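Local coordinates for variable region-containing chitin-binding protein 3 (Branchiostoma floridae, PDB 1XT5) that probably binds and hydrolyses chitin as a whole secreted protein, of which this immunoglobulin V-type domain is one part, related to antigen-receptor variable regions, at residues Val111-Trp114 and Ser115-Glu119. Numbering follows the deposited sequence. Where two conformers were deposited one is given.
With SO4 (sulfate ion), chain B.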
ATOM      1  N   VAL A 111       1.794   5.929   2.679  1.00  4.40           N
ATOM      2  CA  VAL A 111       1.630   6.941   1.654  1.00  3.96           C
ATOM      3  C   VAL A 111       2.472   8.148   2.098  1.00  4.10           C
ATOM      4  O   VAL A 111       2.388   8.584   3.260  1.00  4.78           O
ATOM      5  CB  VAL A 111       0.168   7.313   1.412  1.00  4.66           C
ATOM      6  CG1 VAL A 111       0.045   8.261   0.211  1.00  6.02           C
ATOM      7  CG2 VAL A 111      -0.704   6.093   1.198  1.00  5.75           C
ATOM      8  N   ALA A 112       3.297   8.669   1.195  1.00  4.67           N
ATOM      9  CA  ALA A 112       4.244   9.701   1.576  1.00  5.51           C
ATOM     10  C   ALA A 112       4.410  10.705   0.442  1.00  5.66           C
ATOM     11  O   ALA A 112       4.347  10.346  -0.736  1.00  6.58           O
ATOM     12  CB  ALA A 112       5.624   9.102   1.868  1.00  7.72           C
ATOM     13  N   GLN A 113       4.688  11.939   0.817  1.00  6.21           N
ATOM     14  CA  GLN A 113       5.214  12.880  -0.138  1.00  6.65           C
ATOM     15  C   GLN A 113       6.461  12.312  -0.821  1.00  6.04           C
ATOM     16  O   GLN A 113       7.210  11.570  -0.186  1.00  7.50           O
ATOM     17  CB  GLN A 113       5.612  14.170   0.526  1.00  7.65           C
ATOM     18  CG  GLN A 113       4.466  14.888   1.176  1.00  8.91           C
ATOM     19  CD  GLN A 113       4.963  16.139   1.884  1.00 10.16           C
ATOM     20  OE1 GLN A 113       5.821  16.064   2.758  1.00 11.12           O
ATOM     21  NE2 GLN A 113       4.449  17.284   1.484  1.00 12.19           N
ATOM     22  N   TRP A 114       6.715  12.680  -2.052  1.00  6.54           N
ATOM     23  CA  TRP A 114       7.920  12.216  -2.741  1.00  7.71           C
ATOM     24  C   TRP A 114       9.194  12.618  -1.994  1.00  7.77           C
ATOM     25  O   TRP A 114      10.169  11.871  -2.016  1.00  8.96           O
ATOM     26  CB  TRP A 114       8.031  12.785  -4.141  1.00 10.03           C
ATOM     27  CG  TRP A 114       7.075  12.223  -5.131  1.00  9.82           C
ATOM     28  CD1 TRP A 114       6.093  11.316  -4.963  1.00 10.89           C
ATOM     29  CD2 TRP A 114       7.018  12.558  -6.529  1.00  8.89           C
ATOM     30  NE1 TRP A 114       5.441  11.040  -6.108  1.00 10.10           N
ATOM     31  CE2 TRP A 114       5.991  11.816  -7.120  1.00  9.31           C
ATOM     32  CE3 TRP A 114       7.764  13.422  -7.334  1.00  9.38           C
ATOM     33  CZ2 TRP A 114       5.647  11.894  -8.471  1.00  9.83           C
ATOM     34  CZ3 TRP A 114       7.443  13.512  -8.662  1.00  9.55           C
ATOM     35  CH2 TRP A 114       6.420  12.775  -9.216  1.00 10.03           C
ATOM     36  N   SER A 115       9.196  13.820  -1.471  1.00  8.64           N
ATOM     37  CA  SER A 115      10.264  14.288  -0.584  1.00  9.20           C
ATOM     38  C   SER A 115       9.603  14.588   0.759  1.00  8.95           C
ATOM     39  O   SER A 115       8.756  15.495   0.880  1.00 11.12           O
ATOM     40  CB  SER A 115      10.951  15.484  -1.171  1.00 10.31           C
ATOM     41  OG  SER A 115      11.949  15.961  -0.255  1.00 13.18           O
ATOM     42  N   ILE A 116       9.967  13.795   1.751  1.00  9.95           N
ATOM     43  CA  ILE A 116       9.313  13.893   3.073  1.00 10.67           C
ATOM     44  C   ILE A 116       9.960  15.023   3.838  1.00 12.55           C
ATOM     45  O   ILE A 116      10.921  14.834   4.568  1.00 15.64           O
ATOM     46  CB  ILE A 116       9.365  12.561   3.821  1.00 10.15           C
ATOM     47  CG1 ILE A 116       8.799  11.427   3.003  1.00 10.20           C
ATOM     48  CG2 ILE A 116       8.688  12.664   5.186  1.00 12.18           C
ATOM     49  CD1 ILE A 116       9.086  10.045   3.519  1.00 11.89           C
ATOM     50  N   ARG A 117       9.457  16.242   3.616  1.00 14.30           N
ATOM     51  CA  ARG A 117      10.104  17.426   4.167  1.00 15.67           C
ATOM     52  C   ARG A 117      10.050  17.511   5.653  1.00 14.41           C
ATOM     53  O   ARG A 117      10.922  18.082   6.337  1.00 17.73           O
ATOM     54  CB  ARG A 117       9.499  18.726   3.561  1.00 19.56           C
ATOM     55  CG  ARG A 117       9.971  18.940   2.127  0.65 22.44           C
ATOM     56  CD  ARG A 117       9.535  20.247   1.527  0.65 22.07           C
ATOM     57  NE  ARG A 117       8.104  20.249   1.224  0.65 23.62           N
ATOM     58  CZ  ARG A 117       7.561  19.865   0.071  0.65 24.38           C
ATOM     59  NH1 ARG A 117       8.295  19.411  -0.945  0.65 28.44           N
ATOM     60  NH2 ARG A 117       6.232  19.922  -0.073  0.65 25.61           N
ATOM     61  N   THR A 118       8.966  16.988   6.196  1.00 11.89           N
ATOM     62  CA  THR A 118       8.663  17.001   7.595  1.00 11.78           C
ATOM     63  C   THR A 118       7.981  15.687   7.974  1.00 10.41           C
ATOM     64  O   THR A 118       7.522  14.945   7.119  1.00  9.54           O
ATOM     65  CB  THR A 118       7.680  18.115   8.028  1.00 12.01           C
ATOM     66  OG1 THR A 118       6.341  17.721   7.599  1.00 10.99           O
ATOM     67  CG2 THR A 118       8.058  19.506   7.498  1.00 14.04           C
ATOM     68  N   GLU A 119       7.847  15.446   9.271  1.00 10.84           N
ATOM     69  CA  GLU A 119       7.160  14.235   9.727  1.00  9.18           C
ATOM     70  C   GLU A 119       5.689  14.218   9.354  1.00  7.15           C
ATOM     71  O   GLU A 119       5.040  13.161   9.393  1.00  7.32           O
ATOM     72  CB  GLU A 119       7.523  13.892  11.173  0.65  9.40           C
ATOM     73  CG  GLU A 119       6.869  15.027  11.982  0.65  8.49           C
ATOM     74  CD  GLU A 119       7.593  15.176  13.295  0.65  8.65           C
ATOM     75  OE1 GLU A 119       8.789  15.577  13.319  0.65 12.40           O
ATOM     76  OE2 GLU A 119       7.036  14.889  14.380  0.65  7.56           O
TER
HETATM   77  S   SO4 B 201       5.370  21.079   3.405  0.80 12.36           S
HETATM   78  O1  SO4 B 201       6.353  22.035   2.722  0.80 16.18           O
HETATM   79  O2  SO4 B 201       5.022  20.025   2.441  0.80 13.16           O
HETATM   80  O3  SO4 B 201       4.229  21.734   3.884  0.80 12.97           O
HETATM   81  O4  SO4 B 201       6.090  20.481   4.524  0.80 12.80           O
HETATM   82  O   HOH W   1       5.992  17.753   4.918  1.00 14.07           O
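Gln113 and Ile116 come together where the backbone leaves strand 105-112 and swings round Trp114 and Ser115, with Ile116 at the centre of an inverse gamma turn. CD1 of Ile116 reaches back to CB of Ala112 at 3.9 Å, and Leu122 of the following strand touches both. CG1 of Ile116, anti to its carbonyl carbon (chi1 -54°), lies 3.6 Å from O of Gln113. This is the hairpin loop between strands 105-112 and 122-132 of the V-set sandwich, the place of CDR3 in antigen-receptor variable domains. Gln113 runs out extended past CG and crosses the Arg117 side chain at about a right angle, the amide and guanidinium planes 67° apart. Both donate to a sulfate, probably from the crystallisation liquor. NE2 of Gln113 bonds sulfate O2 almost straight at 3.0 Å (166°), and NE2 also hydrogen-bonds OD2 of Asp33. Arg117 bends at chi3 and meets the sulfate with the edge of its guanidinium through two less straight bonds, NH2 to O2 at 2.8 Å and NE to O1 at 2.9 Å; Ser3 and Gln2 bind the ion as well. Water 1 donates to Gln113 OE1 (2.7 Å) and to sulfate O4, and accepts from Thr118 OG1 (2.7 Å).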